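Local coordinates for DUF1436 domain-containing protein (Neisseria meningitidis, PDB 2GKP) that is of unknown function but probably acts as an immunity protein that neutralises a toxin of the contact-dependent growth inhibition type, at residues L47-D50 against N51-G55; P73-Q76 against D77-T81; L99-T103 against R104-F108; L159-A162 against L163-R167. All blocks are in the same frame, centred on the assembly; numbering follows the deposited sequence. Where two conformers were deposited one is given.

All four contacts are local, each made along or at the end of a helix, and each is only partly buried. Contacts 1 and 4 are neighbours: the start of helix 51-63 lies against helix 152-164, Lys160 NZ reaches Thr49 O, and Leu54 packs on Leu159. Contacts 2 and 3 lie farther from the centre of the chain, close to the two ends of helix 81-99. In contacts 1 and 3 a side-chain N-cap (Asp50 carboxylate, Thr103 hydroxyl) opens the helix within the contact, and in contact 2 Asp80 caps the next. Contact 2 also sets a carboxylate beside a phenyl ring, whereas contact 4, at the C-terminus, combines a serine hydroxyl with an arginine laid over leucine.

Contact 1 of 4, residues L47-D50 against N51-G55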
loop_
_atom_site.group_PDB
_atom_site.type_symbol
_atom_site.label_atom_id
_atom_site.label_comp_id
_atom_site.label_asym_id
_atom_site.label_seq_id
_atom_site.Cartn_x
_atom_site.Cartn_y
_atom_site.Cartn_z
ATOM N N LEU A 47 -9.072 11.492 -6.015
ATOM C CA LEU A 47 -7.662 11.927 -6.154
ATOM C C LEU A 47 -7.293 13.148 -5.339
ATOM O O LEU A 47 -6.136 13.308 -4.973
ATOM C CB LEU A 47 -7.346 12.191 -7.613
ATOM C CG LEU A 47 -7.453 11.035 -8.583
ATOM C CD1 LEU A 47 -7.057 11.481 -9.985
ATOM C CD2 LEU A 47 -6.578 9.912 -8.137
ATOM N N ASP A 48 -8.252 14.005 -5.078
ATOM C CA ASP A 48 -7.989 15.224 -4.293
ATOM C C ASP A 48 -8.520 15.128 -2.883
ATOM O O ASP A 48 -8.844 16.155 -2.260
ATOM C CB ASP A 48 -8.490 16.480 -5.025
ATOM C CG ASP A 48 -9.971 16.464 -5.257
ATOM O OD1 ASP A 48 -10.620 15.430 -5.059
ATOM O OD2 ASP A 48 -10.513 17.513 -5.662
ATOM N N THR A 49 -8.548 13.907 -2.359
ATOM C CA THR A 49 -8.872 13.681 -0.959
ATOM C C THR A 49 -8.020 14.587 -0.102
ATOM O O THR A 49 -6.848 14.776 -0.394
ATOM C CB THR A 49 -8.554 12.244 -0.592
ATOM O OG1 THR A 49 -9.398 11.402 -1.339
ATOM C CG2 THR A 49 -8.866 11.983 0.871
ATOM N N ASP A 50 -8.611 15.123 0.964
ATOM C CA ASP A 50 -7.843 15.995 1.806
ATOM C C ASP A 50 -6.740 15.244 2.538
ATOM O O ASP A 50 -6.825 14.021 2.733
ATOM C CB ASP A 50 -8.755 16.732 2.777
ATOM C CG ASP A 50 -9.256 15.858 3.845
ATOM O OD1 ASP A 50 -10.299 15.192 3.669
ATOM O OD2 ASP A 50 -8.600 15.875 4.908
ATOM N N ASN A 51 -5.690 15.965 2.889
ATOM C CA ASN A 51 -4.540 15.331 3.547
ATOM C C ASN A 51 -4.926 14.599 4.843
ATOM O O ASN A 51 -4.422 13.512 5.104
ATOM C CB ASN A 51 -3.463 16.355 3.796
ATOM C CG ASN A 51 -2.766 16.769 2.510
ATOM O OD1 ASN A 51 -2.950 16.122 1.491
ATOM N ND2 ASN A 51 -1.968 17.816 2.556
ATOM N N GLU A 52 -5.819 15.174 5.647
ATOM C CA GLU A 52 -6.192 14.502 6.887
ATOM C C GLU A 52 -6.866 13.133 6.634
ATOM O O GLU A 52 -6.546 12.145 7.343
ATOM C CB GLU A 52 -7.012 15.460 7.774
ATOM C CG GLU A 52 -7.089 15.083 9.253
ATOM C CD GLU A 52 -8.163 14.047 9.506
ATOM O OE1 GLU A 52 -9.051 13.938 8.643
ATOM O OE2 GLU A 52 -8.141 13.350 10.550
ATOM N N THR A 53 -7.709 13.021 5.601
ATOM C CA THR A 53 -8.376 11.762 5.294
ATOM C C THR A 53 -7.337 10.775 4.740
ATOM O O THR A 53 -7.364 9.585 5.069
ATOM C CB THR A 53 -9.550 11.961 4.264
ATOM O OG1 THR A 53 -10.501 12.880 4.822
ATOM C CG2 THR A 53 -10.267 10.649 3.976
ATOM N N LEU A 54 -6.437 11.255 3.898
ATOM C CA LEU A 54 -5.432 10.380 3.313
ATOM C C LEU A 54 -4.482 9.861 4.418
ATOM O O LEU A 54 -4.220 8.642 4.508
ATOM C CB LEU A 54 -4.640 11.131 2.241
ATOM C CG LEU A 54 -3.494 10.372 1.536
ATOM C CD1 LEU A 54 -4.024 9.017 0.978
ATOM C CD2 LEU A 54 -2.769 11.209 0.492
ATOM N N GLY A 55 -4.010 10.754 5.286
ATOM C CA GLY A 55 -3.165 10.307 6.423
ATOM C C GLY A 55 -3.863 9.301 7.344
ATOM O O GLY A 55 -3.309 8.224 7.702
#
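Asp50 turns back over the first turn of the helix to grip Thr53. From CB the side chain bends with CG flanked by both the N and the C of its own main chain (chi1 73°), and this brings Asp50 CG to 3.4 Å from Thr53 OG1. From there the two oxygens divide the work. OD1 accepts the hydroxyl proton of Thr53 in a short bond, OD1 to OG1 2.6 Å, met on the syn side but 30° out of the carboxylate plane. OD2 accepts from Thr53 N at 3.1 Å, with the donor well above that plane, and also lies 3.3 Å from Glu52 CB. One residue thus holds the carboxylate by both oxygens, which fixes its rotation. Asp50 is the N-cap residue of helix 51-63, which follows the loop after strand 34-45, and its bond to Thr53 N is the capping bond; the negative charge at this end probably suits the helix dipole. The backbone joins in: Leu54 N donates to Asp50 O at 3.0 Å, and Thr53 N bonds weakly to the same oxygen. The Thr49 side chain crosses that of Thr53 at about a right angle, the contact of Thr49 CG2 with Thr53 CB being tight at 3.5 Å. The buried Leu54 packs on Ile25 of strand 23-30 and on Lys160 of helix 152-164, where Asn51 also rests. The amine of Lys160 continues to Thr49 O.

Contact 2 of 4, residues P73-Q76 against D77-T81; sequences PEDQ and DFFDT
Asp75 and Phe79 meet one turn apart on the short helix 73-79, an i to i+4 pair in which a carboxylate lies beside an aromatic ring. The two groups are not parallel: their planes stand 56° apart, and the carboxylate leans toward the CD2 and CE2 side of the phenyl ring, with OD1 3.5 Å from Phe79 CE2. Asp75 is turned this way because its CG lies anti to the backbone N (chi1 -170°), while Phe79 CG stands opposite the carbonyl carbon (chi1 -72°). The other carboxylate oxygen, OD2, accepts from Asp71 N, so the acid is held from the loop before the helix as well as lying against the ring. Phe78 lies beside Phe79 with its CD2 3.6 Å above one face of the Phe79 ring, offset toward the rim, and in turn receives Phe79 CD2 at its own edge. It also meets the ring of Phe68. Asp77 faces basic partners instead, its carboxylate forming salt bridges with Lys83 and Arg87 of helix 81-99, while Asp80 caps that helix through Lys83 N. Regular backbone bonds run beneath these side chains, among them Phe78 N to Glu74 O at 3.0 Å. The carbonyl of Asp75 does double duty: its O accepts from Phe79 N at 3.1 Å and sits near the plane of the Phe79 ring, 3.4 Å from CD2.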
loop_
_atom_site.group_PDB
_atom_site.type_symbol
_atom_site.label_atom_id
_atom_site.label_comp_id
_atom_site.label_asym_id
_atom_site.label_seq_id
_atom_site.Cartn_x
_atom_site.Cartn_y
_atom_site.Cartn_z
ATOM N N PRO A 73 0.342 -21.522 10.262
ATOM C CA PRO A 73 -0.624 -21.733 9.195
ATOM C C PRO A 73 -0.909 -20.450 8.408
ATOM O O PRO A 73 -1.033 -20.514 7.196
ATOM C CB PRO A 73 -1.885 -22.252 9.916
ATOM C CG PRO A 73 -1.594 -22.203 11.371
ATOM C CD PRO A 73 -0.120 -22.051 11.560
ATOM N N GLU A 74 -0.999 -19.323 9.100
ATOM C CA GLU A 74 -1.166 -18.013 8.445
ATOM C C GLU A 74 -0.013 -17.652 7.484
ATOM O O GLU A 74 -0.249 -17.162 6.366
ATOM C CB GLU A 74 -1.358 -16.890 9.499
ATOM C CG GLU A 74 -2.641 -16.945 10.350
ATOM C CD GLU A 74 -2.497 -17.861 11.571
ATOM O OE1 GLU A 74 -1.497 -18.610 11.656
ATOM O OE2 GLU A 74 -3.400 -17.843 12.445
ATOM N N ASP A 75 1.231 -17.882 7.895
ATOM C CA ASP A 75 2.389 -17.626 7.020
ATOM C C ASP A 75 2.383 -18.496 5.755
ATOM O O ASP A 75 2.605 -18.041 4.636
ATOM C CB ASP A 75 3.681 -17.857 7.830
ATOM C CG ASP A 75 4.934 -17.395 7.096
ATOM O OD1 ASP A 75 5.056 -16.174 6.860
ATOM O OD2 ASP A 75 5.805 -18.235 6.770
ATOM N N GLN A 76 2.183 -19.806 5.941
ATOM C CA GLN A 76 2.186 -20.694 4.784
ATOM C C GLN A 76 1.100 -20.306 3.770
ATOM O O GLN A 76 1.344 -20.265 2.546
ATOM C CB GLN A 76 1.999 -22.148 5.228
ATOM C CG GLN A 76 3.163 -22.685 6.055
ATOM C CD GLN A 76 2.814 -24.057 6.584
ATOM O OE1 GLN A 76 2.179 -24.840 5.883
ATOM N NE2 GLN A 76 3.182 -24.342 7.833
ATOM N N ASP A 77 -0.096 -20.019 4.287
ATOM C CA ASP A 77 -1.220 -19.601 3.440
ATOM C C ASP A 77 -0.919 -18.316 2.678
ATOM O O ASP A 77 -1.180 -18.233 1.449
ATOM C CB ASP A 77 -2.499 -19.452 4.278
ATOM C CG ASP A 77 -3.717 -19.145 3.426
ATOM O OD1 ASP A 77 -4.449 -20.078 3.035
ATOM O OD2 ASP A 77 -3.931 -17.972 3.154
ATOM N N PHE A 78 -0.343 -17.353 3.402
ATOM C CA PHE A 78 -0.037 -16.047 2.807
ATOM C C PHE A 78 0.989 -16.113 1.680
ATOM O O PHE A 78 0.899 -15.377 0.695
ATOM C CB PHE A 78 0.429 -15.063 3.882
ATOM C CG PHE A 78 0.453 -13.632 3.408
ATOM C CD1 PHE A 78 -0.727 -12.896 3.292
ATOM C CD2 PHE A 78 1.649 -13.009 3.112
ATOM C CE1 PHE A 78 -0.685 -11.566 2.872
ATOM C CE2 PHE A 78 1.689 -11.688 2.665
ATOM C CZ PHE A 78 0.517 -10.983 2.547
ATOM N N PHE A 79 1.957 -17.029 1.812
ATOM C CA PHE A 79 3.039 -17.099 0.830
ATOM C C PHE A 79 2.893 -18.246 -0.185
ATOM O O PHE A 79 3.762 -18.464 -1.024
ATOM C CB PHE A 79 4.412 -17.099 1.533
ATOM C CG PHE A 79 4.779 -15.751 2.136
ATOM C CD1 PHE A 79 5.314 -14.756 1.323
ATOM C CD2 PHE A 79 4.581 -15.465 3.483
ATOM C CE1 PHE A 79 5.653 -13.524 1.853
ATOM C CE2 PHE A 79 4.918 -14.194 4.022
ATOM C CZ PHE A 79 5.449 -13.245 3.201
ATOM N N ASP A 80 1.767 -18.964 -0.103
ATOM C CA ASP A 80 1.475 -20.040 -1.054
ATOM C C ASP A 80 1.307 -19.472 -2.450
ATOM O O ASP A 80 0.507 -18.570 -2.640
ATOM C CB ASP A 80 0.177 -20.747 -0.681
ATOM C CG ASP A 80 -0.128 -21.939 -1.600
ATOM O OD1 ASP A 80 0.635 -22.947 -1.585
ATOM O OD2 ASP A 80 -1.112 -21.861 -2.369
ATOM N N THR A 81 2.032 -20.022 -3.416
ATOM C CA THR A 81 2.060 -19.509 -4.784
ATOM C C THR A 81 0.669 -19.434 -5.419
ATOM O O THR A 81 0.269 -18.398 -5.955
ATOM C CB THR A 81 3.018 -20.351 -5.640
ATOM O OG1 THR A 81 4.336 -20.258 -5.054
ATOM C CG2 THR A 81 3.066 -19.837 -7.072
#

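Contact 3 of 4, residues L99-T103 against R104-F108; sequences LGYKT and RRALF
Tyr101 lays one face of its ring on the backbone of Leu107, with Leu107 CA almost exactly on the ring normal, 3.7 Å from the centroid and only 2° off it. This CH-pi contact sets the phenol flat against the side of the short helix. On the same side of the ring, Tyr101 CD1 meets Ala106 CB at 3.5 Å and CD2 meets Leu107 CD1 at 3.7 Å. The leucine side chain runs at about a right angle to that of the tyrosine, and its CD1 methyl also approaches Leu99 CD1 more loosely, at 4.3 Å. Outside the contact, the phenol hydroxyl bonds with Glu20, and Arg21 makes a cation-pi contact with the ring, so residues joining the first two strands help to place it. Thr103 governs the start of the helix. Its OG1 is tucked over its own backbone (chi1 68°), a position from which it accepts from Ala106 N at 3.1 Å. Thr103 OG1 also rests 3.4 Å from Ala106 CB. Thr103 O takes the first helical bond, from Leu107 N at 3.2 Å, and a weak one from Ala106 N. Arg104 leads away from the cap to salt bridges with Glu89 and Glu134. Gly100, with positive phi, marks the point where the chain leaves helix 81-99, and the whole is a short linker between helix 81-99 and helix 104-108, in which a threonine N-cap begins the second helix and a tyrosine ring from the linker covers its flank.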
loop_
_atom_site.group_PDB
_atom_site.type_symbol
_atom_site.label_atom_id
_atom_site.label_comp_id
_atom_site.label_asym_id
_atom_site.label_seq_id
_atom_site.Cartn_x
_atom_site.Cartn_y
_atom_site.Cartn_z
ATOM N N LEU A 99 -13.915 0.468 -10.400
ATOM C CA LEU A 99 -13.437 1.705 -11.003
ATOM C C LEU A 99 -13.881 1.871 -12.448
ATOM O O LEU A 99 -13.486 2.853 -13.079
ATOM C CB LEU A 99 -11.901 1.842 -10.887
ATOM C CG LEU A 99 -11.402 2.002 -9.441
ATOM C CD1 LEU A 99 -9.885 2.020 -9.482
ATOM C CD2 LEU A 99 -11.920 3.288 -8.856
ATOM N N GLY A 100 -14.712 0.979 -12.961
ATOM C CA GLY A 100 -15.284 1.176 -14.305
ATOM C C GLY A 100 -14.408 0.705 -15.468
ATOM O O GLY A 100 -14.568 1.173 -16.595
ATOM N N TYR A 101 -13.442 -0.174 -15.206
ATOM C CA TYR A 101 -12.545 -0.669 -16.264
ATOM C C TYR A 101 -12.996 -2.011 -16.779
ATOM O O TYR A 101 -13.531 -2.856 -16.047
ATOM C CB TYR A 101 -11.111 -0.835 -15.745
ATOM C CG TYR A 101 -10.410 0.448 -15.384
ATOM C CD1 TYR A 101 -9.894 1.299 -16.359
ATOM C CD2 TYR A 101 -10.238 0.808 -14.055
ATOM C CE1 TYR A 101 -9.243 2.461 -16.029
ATOM C CE2 TYR A 101 -9.614 1.989 -13.721
ATOM C CZ TYR A 101 -9.086 2.800 -14.692
ATOM O OH TYR A 101 -8.429 3.953 -14.334
ATOM N N LYS A 102 -12.824 -2.177 -18.087
ATOM C CA LYS A 102 -13.133 -3.413 -18.771
ATOM C C LYS A 102 -11.903 -4.238 -19.097
ATOM O O LYS A 102 -12.038 -5.414 -19.447
ATOM C CB LYS A 102 -13.920 -3.114 -20.081
ATOM C CG LYS A 102 -15.184 -2.318 -19.765
ATOM C CD LYS A 102 -16.213 -3.094 -18.959
ATOM C CE LYS A 102 -17.364 -2.206 -18.448
ATOM N NZ LYS A 102 -16.977 -1.024 -17.605
ATOM N N THR A 103 -10.720 -3.643 -19.015
ATOM C CA THR A 103 -9.452 -4.344 -19.266
ATOM C C THR A 103 -8.475 -4.045 -18.150
ATOM O O THR A 103 -8.425 -2.942 -17.632
ATOM C CB THR A 103 -8.774 -3.980 -20.637
ATOM O OG1 THR A 103 -8.304 -2.629 -20.643
ATOM C CG2 THR A 103 -9.724 -4.167 -21.811
ATOM N N ARG A 104 -7.682 -5.046 -17.769
ATOM C CA ARG A 104 -6.595 -4.780 -16.820
ATOM C C ARG A 104 -5.563 -3.832 -17.410
ATOM O O ARG A 104 -4.894 -3.111 -16.667
ATOM C CB ARG A 104 -5.944 -6.084 -16.305
ATOM C CG ARG A 104 -5.152 -6.847 -17.333
ATOM C CD ARG A 104 -5.051 -8.306 -16.949
ATOM N NE ARG A 104 -4.256 -8.487 -15.746
ATOM C CZ ARG A 104 -4.434 -9.493 -14.891
ATOM N NH1 ARG A 104 -3.638 -9.607 -13.844
ATOM N NH2 ARG A 104 -5.430 -10.390 -15.042
ATOM N N ARG A 105 -5.386 -3.834 -18.742
ATOM C CA ARG A 105 -4.473 -2.882 -19.360
ATOM C C ARG A 105 -4.792 -1.443 -18.962
ATOM O O ARG A 105 -3.894 -0.662 -18.570
ATOM C CB ARG A 105 -4.512 -3.034 -20.879
ATOM C CG ARG A 105 -3.625 -2.080 -21.642
ATOM C CD ARG A 105 -3.285 -2.660 -22.997
ATOM N NE ARG A 105 -3.216 -1.624 -24.020
ATOM C CZ ARG A 105 -2.984 -1.865 -25.305
ATOM N NH1 ARG A 105 -2.810 -3.107 -25.725
ATOM N NH2 ARG A 105 -2.944 -0.867 -26.166
ATOM N N ALA A 106 -6.074 -1.095 -19.045
ATOM C CA ALA A 106 -6.500 0.252 -18.711
ATOM C C ALA A 106 -6.387 0.489 -17.221
ATOM O O ALA A 106 -5.967 1.554 -16.805
ATOM C CB ALA A 106 -7.958 0.471 -19.191
ATOM N N LEU A 107 -6.760 -0.487 -16.392
ATOM C CA LEU A 107 -6.642 -0.295 -14.936
ATOM C C LEU A 107 -5.205 0.093 -14.547
ATOM O O LEU A 107 -4.999 0.999 -13.709
ATOM C CB LEU A 107 -7.036 -1.610 -14.236
ATOM C CG LEU A 107 -6.731 -1.676 -12.732
ATOM C CD1 LEU A 107 -7.545 -0.636 -11.958
ATOM C CD2 LEU A 107 -6.982 -3.088 -12.225
ATOM N N PHE A 108 -4.225 -0.607 -15.129
ATOM C CA PHE A 108 -2.870 -0.462 -14.688
ATOM C C PHE A 108 -2.071 0.604 -15.417
ATOM O O PHE A 108 -1.028 1.005 -14.913
ATOM C CB PHE A 108 -2.121 -1.796 -14.765
ATOM C CG PHE A 108 -2.538 -2.795 -13.714
ATOM C CD1 PHE A 108 -2.186 -2.595 -12.383
ATOM C CD2 PHE A 108 -3.297 -3.910 -14.051
ATOM C CE1 PHE A 108 -2.558 -3.528 -11.407
ATOM C CE2 PHE A 108 -3.665 -4.807 -13.111
ATOM C CZ PHE A 108 -3.297 -4.648 -11.798
#

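Contact 4 of 4, residues L159-A162 against L163-R167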
loop_
_atom_site.group_PDB
_atom_site.type_symbol
_atom_site.label_atom_id
_atom_site.label_comp_id
_atom_site.label_asym_id
_atom_site.label_seq_id
_atom_site.Cartn_x
_atom_site.Cartn_y
_atom_site.Cartn_z
ATOM N N LEU A 159 2.548 11.745 1.931
ATOM C CA LEU A 159 2.112 10.717 0.969
ATOM C C LEU A 159 1.967 11.281 -0.433
ATOM O O LEU A 159 2.402 10.653 -1.420
ATOM C CB LEU A 159 0.792 10.074 1.404
ATOM C CG LEU A 159 0.968 9.256 2.693
ATOM C CD1 LEU A 159 -0.340 9.148 3.462
ATOM C CD2 LEU A 159 1.488 7.889 2.321
ATOM N N LYS A 160 1.335 12.456 -0.527
ATOM C CA LYS A 160 1.132 13.093 -1.826
ATOM C C LYS A 160 2.478 13.494 -2.433
ATOM O O LYS A 160 2.679 13.392 -3.656
ATOM C CB LYS A 160 0.205 14.310 -1.657
ATOM C CG LYS A 160 -1.211 13.866 -1.412
ATOM C CD LYS A 160 -2.196 15.024 -1.535
ATOM C CE LYS A 160 -3.580 14.661 -1.013
ATOM N NZ LYS A 160 -4.515 15.862 -1.064
ATOM N N LEU A 161 3.404 13.927 -1.589
ATOM C CA LEU A 161 4.742 14.273 -2.026
ATOM C C LEU A 161 5.434 13.046 -2.603
ATOM O O LEU A 161 6.049 13.101 -3.693
ATOM C CB LEU A 161 5.563 14.849 -0.871
ATOM C CG LEU A 161 7.019 15.217 -1.151
ATOM C CD1 LEU A 161 7.133 16.272 -2.279
ATOM C CD2 LEU A 161 7.728 15.719 0.095
ATOM N N ALA A 162 5.341 11.915 -1.896
ATOM C CA ALA A 162 5.973 10.725 -2.416
ATOM C C ALA A 162 5.333 10.299 -3.740
ATOM O O ALA A 162 6.044 9.874 -4.653
ATOM C CB ALA A 162 5.910 9.585 -1.399
ATOM N N LEU A 163 4.001 10.370 -3.843
ATOM C CA LEU A 163 3.342 10.046 -5.113
ATOM C C LEU A 163 3.883 10.943 -6.247
ATOM O O LEU A 163 4.123 10.474 -7.381
ATOM C CB LEU A 163 1.824 10.161 -4.949
ATOM C CG LEU A 163 1.058 10.066 -6.248
ATOM C CD1 LEU A 163 1.226 8.684 -6.727
ATOM C CD2 LEU A 163 -0.421 10.341 -5.984
ATOM N N SER A 164 4.084 12.239 -5.955
ATOM C CA SER A 164 4.621 13.152 -6.975
ATOM C C SER A 164 6.010 12.771 -7.479
ATOM O O SER A 164 6.433 13.163 -8.572
ATOM C CB SER A 164 4.599 14.614 -6.466
ATOM O OG SER A 164 5.682 14.853 -5.599
ATOM N N ARG A 165 6.725 11.989 -6.680
ATOM C CA ARG A 165 8.051 11.507 -7.030
ATOM C C ARG A 165 8.038 10.172 -7.809
ATOM O O ARG A 165 9.087 9.744 -8.319
ATOM C CB ARG A 165 8.919 11.372 -5.764
ATOM C CG ARG A 165 9.223 12.742 -5.143
ATOM C CD ARG A 165 10.011 12.571 -3.848
ATOM N NE ARG A 165 10.291 13.847 -3.212
ATOM C CZ ARG A 165 10.853 13.954 -2.012
ATOM N NH1 ARG A 165 11.152 12.855 -1.307
ATOM N NH2 ARG A 165 11.056 15.152 -1.505
ATOM N N CYS A 166 6.877 9.538 -7.943
ATOM C CA CYS A 166 6.809 8.296 -8.687
ATOM C C CYS A 166 6.987 8.551 -10.165
ATOM O O CYS A 166 6.701 9.638 -10.651
ATOM C CB CYS A 166 5.447 7.632 -8.450
ATOM S SG CYS A 166 5.279 6.895 -6.791
ATOM N N ARG A 167 7.484 7.559 -10.891
ATOM C CA ARG A 167 7.765 7.685 -12.318
ATOM C C ARG A 167 7.333 6.440 -13.028
ATOM O O ARG A 167 6.965 5.447 -12.377
ATOM C CB ARG A 167 9.251 7.901 -12.527
ATOM C CG ARG A 167 9.761 9.257 -12.030
ATOM C CD ARG A 167 9.122 10.438 -12.789
ATOM N NE ARG A 167 9.668 11.737 -12.373
ATOM C CZ ARG A 167 9.154 12.499 -11.400
ATOM N NH1 ARG A 167 8.082 12.101 -10.717
ATOM N NH2 ARG A 167 9.736 13.665 -11.097
ATOM O OXT ARG A 167 7.346 6.430 -14.273
#
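Ala162 O receives Arg165 N at 3.0 Å, from well above the carbonyl plane, and Cys166 SG stands 3.7 Å from Ala162 O. On this packed side Ala162 and Cys166 are buried against strands: Ala162 on Ile125 and Val144, Cys166 on Met112, Val114 and Pro127. Leu159 lies deep as well, between the sheet and Leu54 and Val58 of helix 51-63, and its carbonyl O receives Leu163 N at 2.9 Å. This is the last turn of helix 152-164, packed on the antiparallel sheet and continuing into the C-terminal residues of the chain. The solvent side is built differently. Ser164, with OG folded back over the main chain (chi1 79°), hands its hydroxyl proton back to Leu161 O in a short bond, OG to O 2.6 Å. That oxygen also takes a weak bond from Arg165 N. Leu161 is exposed, yet its branched end is roofed by the guanidinium of Arg165: Leu161 CG lies 3.8 Å from the guanidinium plane, offset toward the rim, and Leu161 CD2 is 3.7 Å from Arg165 NH2. The Arg165 chain reaches there extended from CG to NE, and its NH1 goes on to Asp142 O. Beyond the helix, Arg167 folds back so that its NH1 donates to Ser164 O at 2.9 Å and to Cys166 O at 2.8 Å, while its terminal carboxylate pairs with Arg129.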